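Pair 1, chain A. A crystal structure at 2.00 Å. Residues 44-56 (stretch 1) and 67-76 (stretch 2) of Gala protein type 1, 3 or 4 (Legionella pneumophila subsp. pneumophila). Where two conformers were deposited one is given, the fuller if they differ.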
# COMPACT_ATOMS: atom_id res chain seq x y z
N ALA A 44 2.54 -3.73 31.23
CA ALA A 44 2.09 -4.88 30.44
C ALA A 44 1.90 -4.52 28.97
O ALA A 44 1.89 -5.41 28.11
CB ALA A 44 0.81 -5.44 31.02
N ILE A 45 1.74 -3.24 28.66
CA ILE A 45 1.64 -2.82 27.26
C ILE A 45 3.01 -2.94 26.59
O ILE A 45 3.91 -2.15 26.87
CB ILE A 45 1.13 -1.37 27.12
CG1 ILE A 45 -0.16 -1.18 27.92
CG2 ILE A 45 0.89 -1.04 25.65
CD1 ILE A 45 -0.73 0.23 27.85
N THR A 46 3.18 -3.94 25.73
CA THR A 46 4.48 -4.16 25.10
C THR A 46 4.37 -4.02 23.60
O THR A 46 5.34 -4.22 22.86
CB THR A 46 5.06 -5.54 25.47
OG1 THR A 46 4.15 -6.57 25.06
CG2 THR A 46 5.26 -5.64 26.98
N SER A 47 3.17 -3.69 23.14
CA SER A 47 2.93 -3.46 21.73
C SER A 47 2.26 -2.10 21.53
O SER A 47 1.26 -1.78 22.18
CB SER A 47 2.08 -4.58 21.13
OG SER A 47 0.88 -4.76 21.86
N LEU A 48 2.83 -1.30 20.64
CA LEU A 48 2.39 0.07 20.46
C LEU A 48 2.25 0.46 19.00
O LEU A 48 3.14 0.22 18.20
CB LEU A 48 3.39 1.00 21.15
CG LEU A 48 3.18 2.51 21.02
CD1 LEU A 48 1.91 2.92 21.75
CD2 LEU A 48 4.39 3.25 21.58
N ASP A 49 1.12 1.08 18.65
CA ASP A 49 0.90 1.59 17.30
C ASP A 49 0.81 3.13 17.29
O ASP A 49 -0.16 3.72 17.76
CB ASP A 49 -0.35 0.95 16.70
CG ASP A 49 -0.67 1.45 15.30
OD1 ASP A 49 0.14 2.18 14.69
OD2 ASP A 49 -1.74 1.04 14.77
N LEU A 50 1.86 3.76 16.76
CA LEU A 50 1.91 5.22 16.64
C LEU A 50 1.83 5.66 15.18
O LEU A 50 2.23 6.77 14.84
CB LEU A 50 3.20 5.77 17.25
CG LEU A 50 3.41 5.56 18.75
CD1 LEU A 50 4.74 6.17 19.18
CD2 LEU A 50 2.27 6.17 19.53
N SER A 51 1.31 4.79 14.32
CA SER A 51 1.35 5.04 12.88
C SER A 51 0.47 6.21 12.47
O SER A 51 -0.48 6.54 13.16
CB SER A 51 0.94 3.79 12.11
OG SER A 51 -0.41 3.45 12.39
N HIS A 52 0.81 6.84 11.35
CA HIS A 52 0.01 7.92 10.79
C HIS A 52 -0.12 9.10 11.76
O HIS A 52 -1.21 9.51 12.13
CB HIS A 52 -1.38 7.42 10.38
CG HIS A 52 -1.35 6.34 9.34
ND1 HIS A 52 -1.22 6.61 7.99
CD2 HIS A 52 -1.47 4.99 9.44
CE1 HIS A 52 -1.25 5.48 7.31
NE2 HIS A 52 -1.40 4.48 8.16
N ASN A 53 1.03 9.63 12.18
CA ASN A 53 1.07 10.82 13.01
C ASN A 53 2.13 11.76 12.47
O ASN A 53 2.54 11.62 11.31
CB ASN A 53 1.31 10.45 14.47
CG ASN A 53 0.06 9.91 15.14
OD1 ASN A 53 -0.96 10.59 15.19
ND2 ASN A 53 0.13 8.68 15.64
N ASP A 54 2.60 12.70 13.29
CA ASP A 54 3.54 13.72 12.83
C ASP A 54 4.83 13.70 13.63
O ASP A 54 5.44 14.74 13.88
CB ASP A 54 2.91 15.11 12.90
CG ASP A 54 1.66 15.23 12.06
OD1 ASP A 54 1.63 14.66 10.95
OD2 ASP A 54 0.70 15.88 12.53
N ILE A 55 5.23 12.51 14.06
CA ILE A 55 6.41 12.37 14.91
C ILE A 55 7.69 12.51 14.09
O ILE A 55 7.77 12.03 12.97
CB ILE A 55 6.37 11.01 15.63
CG1 ILE A 55 5.07 10.88 16.43
CG2 ILE A 55 7.59 10.82 16.52
CD1 ILE A 55 4.84 9.51 17.02
N THR A 56 8.68 13.20 14.66
CA THR A 56 9.97 13.36 14.01
C THR A 56 11.04 12.62 14.79
O THR A 56 10.73 11.91 15.74
CB THR A 56 10.39 14.84 13.88
OG1 THR A 56 10.81 15.33 15.16
CG2 THR A 56 9.24 15.69 13.35
N THR A 67 10.51 2.67 27.79
CA THR A 67 9.46 1.69 28.06
C THR A 67 9.92 0.28 27.72
O THR A 67 11.02 0.09 27.19
CB THR A 67 8.18 1.99 27.25
OG1 THR A 67 8.39 1.62 25.88
CG2 THR A 67 7.83 3.48 27.30
N SER A 68 9.08 -0.71 27.99
CA SER A 68 9.40 -2.10 27.65
C SER A 68 8.67 -2.54 26.38
O SER A 68 8.53 -3.74 26.11
CB SER A 68 9.07 -3.03 28.81
OG SER A 68 9.90 -2.76 29.93
N VAL A 69 8.20 -1.57 25.60
CA VAL A 69 7.57 -1.85 24.31
C VAL A 69 8.55 -2.60 23.41
O VAL A 69 9.67 -2.14 23.18
CB VAL A 69 7.11 -0.56 23.62
CG1 VAL A 69 6.86 -0.80 22.13
CG2 VAL A 69 5.86 -0.03 24.31
N SER A 70 8.14 -3.76 22.91
CA SER A 70 9.01 -4.60 22.09
C SER A 70 8.52 -4.67 20.65
O SER A 70 9.24 -5.10 19.75
CB SER A 70 9.11 -6.01 22.66
OG SER A 70 7.88 -6.69 22.48
N SER A 71 7.27 -4.27 20.46
CA SER A 71 6.69 -4.24 19.13
C SER A 71 6.19 -2.83 18.87
O SER A 71 5.27 -2.36 19.54
CB SER A 71 5.56 -5.26 19.00
OG SER A 71 5.01 -5.23 17.69
N LEU A 72 6.81 -2.16 17.90
CA LEU A 72 6.50 -0.76 17.65
C LEU A 72 6.14 -0.53 16.19
O LEU A 72 6.91 -0.85 15.29
CB LEU A 72 7.70 0.14 18.03
CG LEU A 72 7.52 1.60 17.59
CD1 LEU A 72 6.38 2.27 18.38
CD2 LEU A 72 8.81 2.40 17.71
N ASN A 73 4.95 0.01 15.97
CA ASN A 73 4.55 0.50 14.66
C ASN A 73 4.59 2.02 14.66
O ASN A 73 3.74 2.67 15.26
CB ASN A 73 3.14 0.02 14.29
CG ASN A 73 2.70 0.45 12.89
OD1 ASN A 73 3.36 1.26 12.22
ND2 ASN A 73 1.57 -0.07 12.44
N ILE A 74 5.59 2.59 13.99
CA ILE A 74 5.67 4.04 13.87
C ILE A 74 5.71 4.43 12.39
O ILE A 74 6.28 5.45 12.00
CB ILE A 74 6.89 4.60 14.66
CG1 ILE A 74 6.73 6.11 14.91
CG2 ILE A 74 8.22 4.21 14.00
CD1 ILE A 74 7.72 6.69 15.89
N SER A 75 5.06 3.62 11.56
CA SER A 75 4.98 3.91 10.13
C SER A 75 4.19 5.19 9.88
O SER A 75 3.44 5.64 10.73
CB SER A 75 4.35 2.74 9.36
OG SER A 75 3.01 2.49 9.75
N HIS A 76 4.40 5.78 8.71
CA HIS A 76 3.69 6.99 8.28
C HIS A 76 3.84 8.13 9.28
O HIS A 76 2.85 8.76 9.70
CB HIS A 76 2.21 6.69 8.05
CG HIS A 76 1.97 5.70 6.95
ND1 HIS A 76 1.83 6.08 5.63
CD2 HIS A 76 1.85 4.36 6.97
CE1 HIS A 76 1.64 5.01 4.88
NE2 HIS A 76 1.64 3.95 5.67

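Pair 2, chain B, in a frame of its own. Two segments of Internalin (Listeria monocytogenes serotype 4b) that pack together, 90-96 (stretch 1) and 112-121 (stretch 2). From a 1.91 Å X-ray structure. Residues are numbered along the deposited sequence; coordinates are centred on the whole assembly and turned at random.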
# COMPACT_ATOMS: atom_id res chain seq x y z
N LEU B 90 -9.04 14.26 16.88
CA LEU B 90 -8.32 13.89 15.65
C LEU B 90 -8.94 12.64 15.00
O LEU B 90 -9.14 11.61 15.66
CB LEU B 90 -6.82 13.63 15.91
CG LEU B 90 -5.93 14.86 16.04
CD1 LEU B 90 -4.55 14.45 16.51
CD2 LEU B 90 -5.85 15.64 14.72
N THR B 91 -9.26 12.78 13.70
CA THR B 91 -9.81 11.71 12.87
C THR B 91 -8.80 11.36 11.77
O THR B 91 -8.71 10.20 11.38
CB THR B 91 -11.18 12.09 12.27
OG1 THR B 91 -11.03 13.25 11.44
CG2 THR B 91 -12.25 12.32 13.33
N ASN B 92 -8.04 12.37 11.27
CA ASN B 92 -7.04 12.21 10.21
C ASN B 92 -5.69 12.72 10.69
O ASN B 92 -5.55 13.90 11.01
CB ASN B 92 -7.46 12.93 8.92
CG ASN B 92 -8.81 12.52 8.39
OD1 ASN B 92 -9.84 12.61 9.06
ND2 ASN B 92 -8.84 12.07 7.15
N LEU B 93 -4.70 11.82 10.76
CA LEU B 93 -3.36 12.17 11.22
C LEU B 93 -2.31 11.61 10.26
O LEU B 93 -2.18 10.39 10.14
CB LEU B 93 -3.15 11.65 12.66
CG LEU B 93 -1.80 11.87 13.33
CD1 LEU B 93 -1.42 13.35 13.37
CD2 LEU B 93 -1.83 11.33 14.74
N TYR B 94 -1.57 12.51 9.58
CA TYR B 94 -0.55 12.16 8.59
C TYR B 94 0.81 12.61 9.10
O TYR B 94 1.11 13.79 9.09
CB TYR B 94 -0.88 12.80 7.23
CG TYR B 94 -2.32 12.54 6.81
CD1 TYR B 94 -2.75 11.26 6.45
CD2 TYR B 94 -3.27 13.56 6.87
CE1 TYR B 94 -4.08 11.01 6.10
CE2 TYR B 94 -4.61 13.32 6.51
CZ TYR B 94 -5.01 12.04 6.12
OH TYR B 94 -6.31 11.77 5.76
N ILE B 95 1.58 11.67 9.67
CA ILE B 95 2.87 12.01 10.26
C ILE B 95 3.97 11.11 9.74
O ILE B 95 4.94 10.84 10.45
CB ILE B 95 2.84 12.04 11.82
CG1 ILE B 95 2.03 10.87 12.42
CG2 ILE B 95 2.32 13.39 12.31
CD1 ILE B 95 2.06 10.76 13.98
N GLY B 96 3.84 10.71 8.47
CA GLY B 96 4.85 9.92 7.78
C GLY B 96 6.05 10.79 7.40
O GLY B 96 5.97 12.01 7.46
N LEU B 112 -9.55 8.28 15.68
CA LEU B 112 -8.73 8.20 14.47
C LEU B 112 -9.32 7.20 13.45
O LEU B 112 -9.69 6.07 13.80
CB LEU B 112 -7.28 7.82 14.80
CG LEU B 112 -6.36 8.97 15.22
CD1 LEU B 112 -5.00 8.44 15.63
CD2 LEU B 112 -6.21 10.02 14.11
N ARG B 113 -9.48 7.67 12.21
CA ARG B 113 -10.01 6.92 11.07
C ARG B 113 -8.89 6.68 10.05
O ARG B 113 -8.80 5.60 9.46
CB ARG B 113 -11.18 7.68 10.42
CG ARG B 113 -12.36 8.01 11.33
CD ARG B 113 -13.14 6.81 11.87
NE ARG B 113 -13.44 5.77 10.87
CZ ARG B 113 -14.43 5.83 9.97
NH1 ARG B 113 -15.20 6.91 9.89
NH2 ARG B 113 -14.63 4.82 9.14
N GLU B 114 -8.04 7.69 9.86
CA GLU B 114 -6.92 7.61 8.93
C GLU B 114 -5.62 8.00 9.63
O GLU B 114 -5.52 9.09 10.20
CB GLU B 114 -7.15 8.50 7.69
CG GLU B 114 -8.35 8.11 6.86
CD GLU B 114 -8.36 8.64 5.44
OE1 GLU B 114 -7.28 8.97 4.91
OE2 GLU B 114 -9.47 8.71 4.85
N LEU B 115 -4.64 7.09 9.62
CA LEU B 115 -3.36 7.31 10.28
C LEU B 115 -2.20 6.82 9.42
O LEU B 115 -2.12 5.62 9.14
CB LEU B 115 -3.36 6.61 11.66
CG LEU B 115 -2.04 6.57 12.44
CD1 LEU B 115 -1.61 7.97 12.93
CD2 LEU B 115 -2.17 5.63 13.60
N TYR B 116 -1.32 7.75 8.98
CA TYR B 116 -0.13 7.38 8.18
C TYR B 116 1.11 7.63 9.00
O TYR B 116 1.33 8.74 9.50
CB TYR B 116 -0.03 8.13 6.82
CG TYR B 116 -1.21 8.05 5.87
CD1 TYR B 116 -2.25 7.15 6.10
CD2 TYR B 116 -1.27 8.85 4.74
CE1 TYR B 116 -3.35 7.10 5.25
CE2 TYR B 116 -2.37 8.81 3.88
CZ TYR B 116 -3.40 7.93 4.14
OH TYR B 116 -4.51 7.91 3.33
N LEU B 117 1.91 6.58 9.14
CA LEU B 117 3.15 6.55 9.90
C LEU B 117 4.26 6.00 9.01
O LEU B 117 5.26 5.47 9.51
CB LEU B 117 2.96 5.67 11.14
CG LEU B 117 2.05 6.23 12.23
CD1 LEU B 117 1.59 5.13 13.15
CD2 LEU B 117 2.76 7.31 13.02
N ASN B 118 4.07 6.11 7.70
CA ASN B 118 5.01 5.60 6.69
C ASN B 118 6.35 6.30 6.76
O ASN B 118 6.41 7.51 6.97
CB ASN B 118 4.43 5.73 5.27
CG ASN B 118 4.06 7.15 4.91
OD1 ASN B 118 3.14 7.74 5.47
ND2 ASN B 118 4.81 7.76 4.02
N GLU B 119 7.43 5.53 6.59
CA GLU B 119 8.82 6.01 6.58
C GLU B 119 9.22 6.67 7.92
O GLU B 119 10.03 7.60 7.94
CB GLU B 119 9.10 6.93 5.38
CG GLU B 119 9.04 6.18 4.05
CD GLU B 119 8.97 7.04 2.80
OE1 GLU B 119 10.04 7.53 2.37
OE2 GLU B 119 7.86 7.17 2.24
N ASP B 120 8.69 6.16 9.04
CA ASP B 120 9.10 6.56 10.37
C ASP B 120 10.02 5.44 10.88
O ASP B 120 10.48 4.65 10.06
CB ASP B 120 7.86 6.81 11.26
CG ASP B 120 7.26 8.20 11.08
OD1 ASP B 120 8.03 9.17 11.04
OD2 ASP B 120 6.03 8.31 11.00
N ASN B 121 10.31 5.36 12.20
CA ASN B 121 11.12 4.24 12.69
C ASN B 121 10.41 3.57 13.88
O ASN B 121 10.97 3.45 14.97
CB ASN B 121 12.56 4.66 13.02
CG ASN B 121 13.49 3.48 13.22
OD1 ASN B 121 13.22 2.34 12.80
ND2 ASN B 121 14.59 3.70 13.91
O HOH W 1 2.09 10.60 6.04

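Both pairs place two short parallel strands side by side, with axes 4.8 Å apart at 2° in pair 1 and 4.9 Å apart at 8° in pair 2; 14 central residues superpose to 0.8 Å. The same backbone hydrogen bonds recur in both pairs. A threonine just before the first strand, A:Thr46 matching B:Thr91, offers its carbonyl to two successive amides: A:Thr46 O accepts from A:Ser70 N (2.8 Å) and A:Ser71 N (3.1 Å), and B:Thr91 O from B:Arg113 N (2.8 Å) and B:Glu114 N (3.0 Å). The ladder then alternates between strands. In pair 1, A:Leu48 N donates to A:Ser71 O (2.9 Å) and A:Leu48 O accepts from A:Asn73 N (2.9 Å); the matching B:Leu93 bonds through its N to B:Glu114 O (2.9 Å) and through its O to B:Tyr116 N (3.0 Å).

The first rule is a shared apolar face. A:Leu48 and A:Leu72 match B:Leu93 and B:Leu115, all with chi1 t and chi2 p, and in each pair the leucines meet tip to tip: A:Leu48 CD2 to A:Leu72 CD1 is 3.9 Å, B:Leu93 CD2 to B:Leu115 CD1 3.8 Å. A:Val69 and B:Leu112 extend this packing with different shapes, A:Val69 CG1 lying 4.0 Å from A:Leu48 CB and B:Leu112 CD2 3.8 Å from B:Leu93 CB.

The other face, that of A:Asp49 and A:Asn73 in pair 1 and of B:Tyr94 and B:Tyr116 in pair 2, is filled differently. In pair 1, A:Asp49 and A:Asn73 each turn back on their own chain: A:Asp49 OD1 accepts from A:Ser51 N (2.9 Å) and A:Ser51 OG (2.7 Å), while A:Asn73 OD1 accepts from A:Ser75 N (3.0 Å) and A:Ser75 OG (2.8 Å). Each side chain thus braces the bend after its strand. Their counterparts are tyrosines, which interact across the strands: the edge of B:Tyr94 meets the face of B:Tyr116, centroids 4.8 Å apart, and B:Tyr94 OH donates to B:Glu114 OE1 (3.1 Å).

Just past the first strand, the matched A:Ser51 and B:Gly96 differ as well. A:Ser51 has room for its side chain, A:Ser51 CB standing 3.4 Å from A:Ser75 OG. The matching B:Gly96 does not: an ideal CB there would fall 2.2 Å from B:Asn118 OD1. The O of water 1 lies 3.0 Å from B:Gly96 N, from which it accepts, and 3.1 Å from B:Asn118 OD1, to which it donates. In pair 1, A:His52 N donates to A:Ser75 O (3.0 Å), and the A:His52 ring forms an offset stack with A:His76, centroids 4.0 Å apart and planes at 12°.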